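Side-chain contacts in histidine acid phosphatase (Bifidobacterium longum subsp. infantis, PDB 6RXD), which probably removes phosphate groups from inositol polyphosphates such as phytate, and from 2,3-bisphosphoglycerate, as a phytase of the histidine acid phosphatase family: residues A79-V82 and K83-G87; A143-S146 and G147-F150; G204-A207 and Y208-N212; T496-K499 and S500-A503. All coordinates share one frame; numbering follows the deposited sequence. Where two conformers were deposited one is given.

Contact 1 (A79-V82 and K83-G87)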
loop_
_atom_site.group_PDB
_atom_site.type_symbol
_atom_site.label_atom_id
_atom_site.label_comp_id
_atom_site.label_asym_id
_atom_site.label_seq_id
_atom_site.Cartn_x
_atom_site.Cartn_y
_atom_site.Cartn_z
ATOM N N ALA A 79 9.974 32.721 4.393
ATOM C CA ALA A 79 9.450 32.354 5.704
ATOM C C ALA A 79 8.460 31.201 5.629
ATOM O O ALA A 79 8.463 30.318 6.485
ATOM C CB ALA A 79 8.812 33.577 6.386
ATOM N N GLU A 80 7.616 31.208 4.604
ATOM C CA GLU A 80 6.593 30.170 4.488
ATOM C C GLU A 80 7.211 28.817 4.155
ATOM O O GLU A 80 6.799 27.791 4.723
ATOM C CB GLU A 80 5.504 30.542 3.471
ATOM C CG GLU A 80 4.449 29.459 3.248
ATOM C CD GLU A 80 3.464 29.325 4.402
ATOM O OE1 GLU A 80 3.512 30.143 5.349
ATOM O OE2 GLU A 80 2.624 28.402 4.358
ATOM N N PHE A 81 8.207 28.807 3.280
ATOM C CA PHE A 81 8.877 27.563 2.899
ATOM C C PHE A 81 9.578 26.944 4.112
ATOM O O PHE A 81 9.424 25.755 4.393
ATOM C CB PHE A 81 9.870 27.845 1.771
ATOM C CG PHE A 81 10.432 26.609 1.122
ATOM C CD1 PHE A 81 9.634 25.797 0.331
ATOM C CD2 PHE A 81 11.762 26.277 1.291
ATOM C CE1 PHE A 81 10.163 24.659 -0.266
ATOM C CE2 PHE A 81 12.301 25.153 0.687
ATOM C CZ PHE A 81 11.506 24.348 -0.089
ATOM N N VAL A 82 10.324 27.755 4.860
ATOM C CA VAL A 82 11.028 27.270 6.044
ATOM C C VAL A 82 10.037 26.799 7.119
ATOM O O VAL A 82 10.274 25.814 7.818
ATOM C CB VAL A 82 11.993 28.351 6.602
ATOM C CG1 VAL A 82 12.673 27.871 7.882
ATOM C CG2 VAL A 82 13.037 28.725 5.554
ATOM N N LYS A 83 8.908 27.497 7.245
ATOM C CA LYS A 83 7.877 27.088 8.214
ATOM C C LYS A 83 7.292 25.718 7.864
ATOM O O LYS A 83 7.053 24.881 8.742
ATOM C CB LYS A 83 6.741 28.116 8.277
ATOM C CG LYS A 83 5.626 27.738 9.256
ATOM C CD LYS A 83 4.480 28.763 9.265
ATOM C CE LYS A 83 3.364 28.301 10.204
ATOM N NZ LYS A 83 2.197 29.224 10.198
ATOM N N ASN A 84 7.049 25.494 6.575
ATOM C CA ASN A 84 6.479 24.220 6.135
ATOM C C ASN A 84 7.440 23.077 6.433
ATOM O O ASN A 84 7.049 22.031 6.969
ATOM C CB ASN A 84 6.146 24.257 4.634
ATOM C CG ASN A 84 4.892 25.051 4.340
ATOM O OD1 ASN A 84 3.969 25.072 5.148
ATOM N ND2 ASN A 84 4.859 25.725 3.195
ATOM N N LEU A 85 8.709 23.295 6.107
ATOM C CA LEU A 85 9.728 22.263 6.335
ATOM C C LEU A 85 9.909 21.987 7.819
ATOM O O LEU A 85 9.901 20.835 8.238
ATOM C CB LEU A 85 11.068 22.657 5.707
ATOM C CG LEU A 85 11.130 22.798 4.187
ATOM C CD1 LEU A 85 12.487 23.349 3.777
ATOM C CD2 LEU A 85 10.907 21.464 3.539
ATOM N N SER A 86 10.054 23.039 8.632
ATOM C CA SER A 86 10.207 22.882 10.080
ATOM C C SER A 86 9.024 22.142 10.682
ATOM O O SER A 86 9.176 21.309 11.574
ATOM C CB SER A 86 10.347 24.248 10.756
ATOM O OG SER A 86 11.553 24.868 10.372
ATOM N N GLY A 87 7.829 22.459 10.182
ATOM C CA GLY A 87 6.610 21.842 10.673
ATOM C C GLY A 87 6.526 20.346 10.408
ATOM O O GLY A 87 6.186 19.582 11.309
HETATM O O HOH W 1 2.823 26.839 6.600
#
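Glu80 and Asn84 meet one turn apart on the alpha-helix 75-95, with the planes of carboxylate and amide turned 90° to each other. In the conformer described, the carboxylate arrives there because the Glu80 chain, with CG anti to its own backbone N (chi1 177°), bends at chi2. It then crosses the amide at a slant without bonding to it, Glu80 OE2 lying 3.7 Å from Asn84 ND2. A water joins the two instead, giving one hydrogen to Glu80 OE2 at 2.7 Å and the other to Asn84 OD1 at 2.6 Å. Both ends also reach the distant loop between helices 301-317 and 339-357: Glu80 OE2 takes a bond from Gln332, Asn84 OD1 one from the backbone N of Ala329, and Asn84 ND2 is hydrogen-bonded to the hydroxyl of Tyr333. With an alanine in place of Asn84, Ala329 N and the bridging water would probably be left without this acceptor and the Tyr333 hydroxyl without its amide, weakening one of the helix's ties to that loop.

On the buried side Leu85 lies over one face of the Phe81 ring, its CD1 approaching Phe81 CE2 at 3.6 Å. Leu59 and Met60 of helix 55-69 and Leu311 of helix 301-317 close in round Leu85, and Phe249 meets the Phe81 ring edge-to-face.

Ser86, in the conformer given, turns its hydroxyl back along the helix, where OG donates to Val82 O at 3.0 Å. That carbonyl is gripped twice: Ser86 N also bonds to Val82 O, at 2.9 Å and from the opposite face of its plane.

Contact 2 (A143-S146 and G147-F150)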
loop_
_atom_site.group_PDB
_atom_site.type_symbol
_atom_site.label_atom_id
_atom_site.label_comp_id
_atom_site.label_asym_id
_atom_site.label_seq_id
_atom_site.Cartn_x
_atom_site.Cartn_y
_atom_site.Cartn_z
ATOM N N ALA A 143 3.293 -2.999 9.715
ATOM C CA ALA A 143 2.191 -3.867 9.294
ATOM C C ALA A 143 1.505 -4.472 10.521
ATOM O O ALA A 143 0.278 -4.537 10.599
ATOM C CB ALA A 143 2.682 -4.966 8.340
ATOM N N THR A 144 2.306 -4.889 11.493
ATOM C CA THR A 144 1.774 -5.474 12.718
ATOM C C THR A 144 0.996 -4.413 13.499
ATOM O O THR A 144 -0.115 -4.672 13.978
ATOM C CB THR A 144 2.905 -6.078 13.573
ATOM O OG1 THR A 144 3.608 -7.056 12.793
ATOM C CG2 THR A 144 2.354 -6.754 14.835
ATOM N N GLU A 145 1.562 -3.211 13.602
ATOM C CA GLU A 145 0.880 -2.120 14.297
ATOM C C GLU A 145 -0.419 -1.714 13.608
ATOM O O GLU A 145 -1.389 -1.333 14.261
ATOM C CB GLU A 145 1.818 -0.920 14.454
ATOM C CG GLU A 145 2.933 -1.208 15.457
ATOM C CD GLU A 145 4.140 -0.316 15.275
ATOM O OE1 GLU A 145 4.138 0.520 14.349
ATOM O OE2 GLU A 145 5.099 -0.463 16.057
ATOM N N SER A 146 -0.440 -1.787 12.284
ATOM C CA SER A 146 -1.689 -1.555 11.565
ATOM C C SER A 146 -2.707 -2.606 11.971
ATOM O O SER A 146 -3.858 -2.285 12.284
ATOM C CB SER A 146 -1.455 -1.588 10.055
ATOM O OG SER A 146 -0.646 -0.492 9.673
ATOM N N GLY A 147 -2.266 -3.861 11.988
ATOM C CA GLY A 147 -3.100 -4.954 12.451
ATOM C C GLY A 147 -3.614 -4.734 13.864
ATOM O O GLY A 147 -4.771 -5.041 14.160
ATOM N N GLU A 148 -2.768 -4.193 14.735
ATOM C CA GLU A 148 -3.168 -3.970 16.123
ATOM C C GLU A 148 -4.310 -2.965 16.203
ATOM O O GLU A 148 -5.219 -3.102 17.015
ATOM C CB GLU A 148 -1.967 -3.510 16.960
ATOM C CG GLU A 148 -0.885 -4.575 17.085
ATOM C CD GLU A 148 0.418 -4.036 17.638
ATOM O OE1 GLU A 148 0.443 -2.872 18.086
ATOM O OE2 GLU A 148 1.421 -4.785 17.618
ATOM N N ASN A 149 -4.275 -1.959 15.335
ATOM C CA ASN A 149 -5.373 -1.005 15.287
ATOM C C ASN A 149 -6.659 -1.597 14.717
ATOM O O ASN A 149 -7.749 -1.285 15.190
ATOM C CB ASN A 149 -4.949 0.257 14.532
ATOM C CG ASN A 149 -4.054 1.152 15.375
ATOM O OD1 ASN A 149 -4.529 1.810 16.296
ATOM N ND2 ASN A 149 -2.759 1.164 15.078
ATOM N N PHE A 150 -6.528 -2.443 13.699
ATOM C CA PHE A 150 -7.667 -3.171 13.156
ATOM C C PHE A 150 -8.281 -4.007 14.283
ATOM O O PHE A 150 -9.506 -4.040 14.464
ATOM C CB PHE A 150 -7.177 -4.068 12.011
ATOM C CG PHE A 150 -8.230 -4.978 11.408
ATOM C CD1 PHE A 150 -8.683 -4.771 10.110
ATOM C CD2 PHE A 150 -8.707 -6.080 12.109
ATOM C CE1 PHE A 150 -9.628 -5.629 9.536
ATOM C CE2 PHE A 150 -9.653 -6.933 11.547
ATOM C CZ PHE A 150 -10.104 -6.710 10.259
#
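Glu145 and Asn149 share the side-chain hydrogen bond of this helical turn: Asn149 ND2 donates to Glu145 O at 3.0 Å, a bent bond (132° at the hydrogen) from above the carbonyl plane. Asn149 N reaches the same oxygen from the opposite face, at 3.1 Å, so one carbonyl holds both asparagine ends. Backbone bonds such as Glu148 N to Thr144 O complete the turn.

In the packing, Glu148 lays its extended chain back over the preceding turn, with CG 3.2 Å from Thr144 O and OE2 3.5 Å from the Thr144 methyl CG2. The threonine hydroxyl turns the other way, to Ser137 and the carbonyl of Glu140.

Glu145 and Glu148 run side by side and point the same way, Glu145 OE2 and Glu148 OE1 staying 5.6 Å apart. Arg142 forms a salt bridge with Glu145 and probably eases this like-charge pairing. A lysine in place of Glu148 is likely to leave the Thr144 methyl without its neighbour and to disturb the acidic surroundings of Glu151, which binds zinc in another structure of this protein.

Phe150 meets Phe395 and Phe397 of strand 391-398, as is typical of helix-on-sheet packing in the alpha/beta core of histidine acid phosphatases.

Contact 3 (G204-A207 and Y208-N212)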
loop_
_atom_site.group_PDB
_atom_site.type_symbol
_atom_site.label_atom_id
_atom_site.label_comp_id
_atom_site.label_asym_id
_atom_site.label_seq_id
_atom_site.Cartn_x
_atom_site.Cartn_y
_atom_site.Cartn_z
ATOM N N GLY A 204 16.029 -23.711 -1.628
ATOM C CA GLY A 204 15.478 -25.007 -1.983
ATOM C C GLY A 204 13.984 -25.133 -1.747
ATOM O O GLY A 204 13.365 -26.106 -2.175
ATOM N N THR A 205 13.411 -24.151 -1.053
ATOM C CA THR A 205 11.969 -24.089 -0.844
ATOM C C THR A 205 11.341 -23.239 -1.938
ATOM O O THR A 205 12.019 -22.415 -2.565
ATOM C CB THR A 205 11.608 -23.467 0.519
ATOM O OG1 THR A 205 12.103 -22.120 0.582
ATOM C CG2 THR A 205 12.209 -24.286 1.656
ATOM N N LYS A 206 10.049 -23.436 -2.161
ATOM C CA LYS A 206 9.319 -22.645 -3.139
ATOM C C LYS A 206 9.386 -21.158 -2.807
ATOM O O LYS A 206 9.608 -20.330 -3.688
ATOM C CB LYS A 206 7.867 -23.108 -3.223
ATOM C CG LYS A 206 7.056 -22.352 -4.244
ATOM C CD LYS A 206 5.996 -23.239 -4.860
ATOM C CE LYS A 206 5.377 -22.564 -6.059
ATOM N NZ LYS A 206 6.425 -21.970 -6.938
ATOM N N ALA A 207 9.208 -20.823 -1.534
ATOM C CA ALA A 207 9.196 -19.417 -1.134
ATOM C C ALA A 207 10.508 -18.723 -1.504
ATOM O O ALA A 207 10.504 -17.594 -1.999
ATOM C CB ALA A 207 8.908 -19.274 0.353
ATOM N N TYR A 208 11.629 -19.406 -1.286
ATOM C CA TYR A 208 12.926 -18.824 -1.608
ATOM C C TYR A 208 13.055 -18.537 -3.100
ATOM O O TYR A 208 13.484 -17.450 -3.492
ATOM C CB TYR A 208 14.054 -19.756 -1.157
ATOM C CG TYR A 208 15.435 -19.233 -1.500
ATOM C CD1 TYR A 208 16.124 -18.416 -0.618
ATOM C CD2 TYR A 208 16.045 -19.557 -2.703
ATOM C CE1 TYR A 208 17.386 -17.933 -0.923
ATOM C CE2 TYR A 208 17.309 -19.073 -3.020
ATOM C CZ TYR A 208 17.972 -18.270 -2.124
ATOM O OH TYR A 208 19.229 -17.793 -2.436
ATOM N N ASP A 209 12.695 -19.513 -3.933
ATOM C CA ASP A 209 12.852 -19.367 -5.374
ATOM C C ASP A 209 11.958 -18.263 -5.922
ATOM O O ASP A 209 12.366 -17.500 -6.794
ATOM C CB ASP A 209 12.569 -20.689 -6.093
ATOM C CG ASP A 209 13.753 -21.649 -6.032
ATOM O OD1 ASP A 209 14.906 -21.179 -5.902
ATOM O OD2 ASP A 209 13.529 -22.875 -6.108
ATOM N N ILE A 210 10.737 -18.182 -5.407
ATOM C CA ILE A 210 9.809 -17.140 -5.841
ATOM C C ILE A 210 10.411 -15.759 -5.621
ATOM O O ILE A 210 10.433 -14.931 -6.526
ATOM C CB ILE A 210 8.468 -17.252 -5.101
ATOM C CG1 ILE A 210 7.694 -18.473 -5.610
ATOM C CG2 ILE A 210 7.627 -15.977 -5.286
ATOM C CD1 ILE A 210 6.458 -18.789 -4.817
ATOM N N ALA A 211 10.933 -15.525 -4.421
ATOM C CA ALA A 211 11.502 -14.232 -4.078
ATOM C C ALA A 211 12.812 -13.976 -4.809
ATOM O O ALA A 211 13.033 -12.889 -5.337
ATOM C CB ALA A 211 11.712 -14.132 -2.584
ATOM N N ASN A 212 13.696 -14.974 -4.821
ATOM C CA ASN A 212 15.004 -14.813 -5.438
ATOM C C ASN A 212 14.932 -14.607 -6.953
ATOM O O ASN A 212 15.607 -13.723 -7.499
ATOM C CB ASN A 212 15.886 -16.023 -5.120
ATOM C CG ASN A 212 17.348 -15.768 -5.411
ATOM O OD1 ASN A 212 17.913 -14.773 -4.971
ATOM N ND2 ASN A 212 17.963 -16.663 -6.170
#
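Thr205 and Tyr208 meet across the first turn of helix 206-220, where the chain passes from the extended backbone of Thr205 (phi -93°, psi 158°) into regular helical angles at Lys206. The threonine hydroxyl sits between its own backbone N and carbonyl carbon (chi1 61°), which turns OG1 towards the N-H of Tyr208. There it accepts a weak hydrogen bond from Tyr208 N at 3.3 Å. Its stronger partner is the carbonyl of Val202, just before the turn, so the hydroxyl links the incoming loop to the helix start. The same oxygen rests 3.5 Å from Tyr208 CB, and the two side chains cross at about a right angle. The tyrosine ring leads off from there towards Val193 and Pro203.

One turn on, Lys206 and Ile210 pair through their aliphatic parts. Lys206 CG lies 3.7 Å from Ile210 CD1, and a bend at chi2 and again at chi4 folds the chain round so that Lys206 NZ also comes within 3.8 Å of that methyl. The ammonium thus lies beside the CG1–CD1 end of the isoleucine while Ile210 packs on Ile370 of a neighbouring loop. Beneath these side chains the backbone bond from Ile210 N to Lys206 O, 3.0 Å, continues the regular helical pattern.

A threonine at the N-cap whose OG1 accepts from the backbone N three residues later is the classic start of an alpha-helix, here on the protein surface.

Contact 4 (T496-K499 and S500-A503)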
loop_
_atom_site.group_PDB
_atom_site.type_symbol
_atom_site.label_atom_id
_atom_site.label_comp_id
_atom_site.label_asym_id
_atom_site.label_seq_id
_atom_site.Cartn_x
_atom_site.Cartn_y
_atom_site.Cartn_z
ATOM N N THR A 496 -15.732 -23.534 -6.410
ATOM C CA THR A 496 -15.210 -24.355 -7.504
ATOM C C THR A 496 -14.852 -23.476 -8.704
ATOM O O THR A 496 -13.830 -23.687 -9.364
ATOM C CB THR A 496 -16.227 -25.414 -7.944
ATOM O OG1 THR A 496 -17.500 -24.785 -8.147
ATOM C CG2 THR A 496 -16.378 -26.504 -6.882
ATOM N N GLU A 497 -15.699 -22.487 -8.977
ATOM C CA GLU A 497 -15.485 -21.599 -10.111
ATOM C C GLU A 497 -14.237 -20.757 -9.899
ATOM O O GLU A 497 -13.435 -20.594 -10.824
ATOM C CB GLU A 497 -16.716 -20.711 -10.358
ATOM C CG GLU A 497 -16.485 -19.583 -11.374
ATOM C CD GLU A 497 -16.365 -20.063 -12.808
ATOM O OE1 GLU A 497 -16.444 -21.284 -13.057
ATOM O OE2 GLU A 497 -16.190 -19.207 -13.707
ATOM N N LEU A 498 -14.061 -20.221 -8.690
ATOM C CA LEU A 498 -12.878 -19.408 -8.407
ATOM C C LEU A 498 -11.601 -20.219 -8.541
ATOM O O LEU A 498 -10.600 -19.716 -9.048
ATOM C CB LEU A 498 -12.950 -18.760 -7.024
ATOM C CG LEU A 498 -14.046 -17.713 -6.853
ATOM C CD1 LEU A 498 -13.877 -16.990 -5.521
ATOM C CD2 LEU A 498 -14.003 -16.725 -8.015
ATOM N N LYS A 499 -11.625 -21.471 -8.100
ATOM C CA LYS A 499 -10.417 -22.290 -8.175
ATOM C C LYS A 499 -9.989 -22.514 -9.618
ATOM O O LYS A 499 -8.797 -22.617 -9.925
ATOM C CB LYS A 499 -10.625 -23.626 -7.459
ATOM C CG LYS A 499 -10.619 -23.507 -5.939
ATOM C CD LYS A 499 -10.909 -24.861 -5.290
ATOM C CE LYS A 499 -10.929 -24.748 -3.770
ATOM N NZ LYS A 499 -11.464 -25.996 -3.141
ATOM N N SER A 500 -10.967 -22.581 -10.509
ATOM C CA SER A 500 -10.671 -22.702 -11.927
ATOM C C SER A 500 -10.326 -21.361 -12.554
ATOM O O SER A 500 -9.316 -21.229 -13.248
ATOM C CB SER A 500 -11.874 -23.332 -12.647
ATOM O OG SER A 500 -11.748 -23.290 -14.053
ATOM N N CYS A 501 -11.147 -20.349 -12.302
ATOM C CA CYS A 501 -11.065 -19.097 -13.052
ATOM C C CYS A 501 -9.988 -18.140 -12.551
ATOM O O CYS A 501 -9.573 -17.230 -13.274
ATOM C CB CYS A 501 -12.435 -18.393 -13.125
ATOM S SG CYS A 501 -13.019 -17.521 -11.631
ATOM N N LEU A 502 -9.540 -18.334 -11.314
ATOM C CA LEU A 502 -8.456 -17.505 -10.782
ATOM C C LEU A 502 -7.090 -18.118 -11.029
ATOM O O LEU A 502 -6.068 -17.477 -10.778
ATOM C CB LEU A 502 -8.635 -17.223 -9.290
ATOM C CG LEU A 502 -9.925 -16.474 -8.965
ATOM C CD1 LEU A 502 -9.933 -16.085 -7.496
ATOM C CD2 LEU A 502 -10.060 -15.240 -9.853
ATOM N N ALA A 503 -7.069 -19.356 -11.516
ATOM C CA ALA A 503 -5.812 -19.986 -11.920
ATOM C C ALA A 503 -5.336 -19.378 -13.244
ATOM O O ALA A 503 -6.107 -18.702 -13.930
ATOM C CB ALA A 503 -5.986 -21.495 -12.044
#
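The short C-terminal helix 495-501 carries Cys501, whose SG is joined by a disulfide to Cys483, and the contact gathers round this sulfur. In the conformer described, the SG lies between its own backbone N and carbonyl carbon (chi1 76°), a position that turns it back over the preceding turn. From there it stands 3.8 Å from Leu498 CD2, so that in this conformer a leucine methyl borders the bridge.

The carboxylate of Glu497 comes up beside the same cysteine. With CG anti to the backbone N and the chain bent at chi2, OE2 ends 3.9 Å from Cys501 CB. This buried carboxylate is satisfied on both oxygens: OE2 is hydrogen-bonded to the hydroxyl of Thr508 and to the backbone N of Thr484, next to Cys483, while OE1 takes the N-H of Leu509. It thus ties the helix to the segments on which the chain continues and from which the disulfide comes.

Leu498 and Leu502 lie side by side and point the same way, with Leu498 CB 4.1 Å from Leu502 CD1. Beneath them Cys501 N donates to Glu497 O at 2.7 Å and Leu502 N to Leu498 O at 2.9 Å.

Outward, Lys499 forms a salt bridge with Asp383 of helix 372-386, and Leu498 touches Phe479, in the loop following strand 475-477. The helix itself leads straight on from strand 493-494, which pairs antiparallel with strand 467-472 in the mixed sheet.

How the contacts relate
The four contacts illustrate how single helical turns are fixed in different settings of one chain. They follow in series, on helices 75-95, 141-157, 206-220 and 495-501, and none touches another. Contacts 1 and 4 are farthest apart, about 54 Å between centres and on opposite sides of the chain's centre; contacts 3 and 4 are closest, about 24 Å between centres. Contact 2 lies nearest the middle, against the mixed sheet that contact 4 adjoins through strand 493-494, whereas contact 1 packs among helices 55-69 and 301-317. The set therefore samples sheet core, helical region and surface, each turn combining local bonds with ties to parts of the chain distant in sequence.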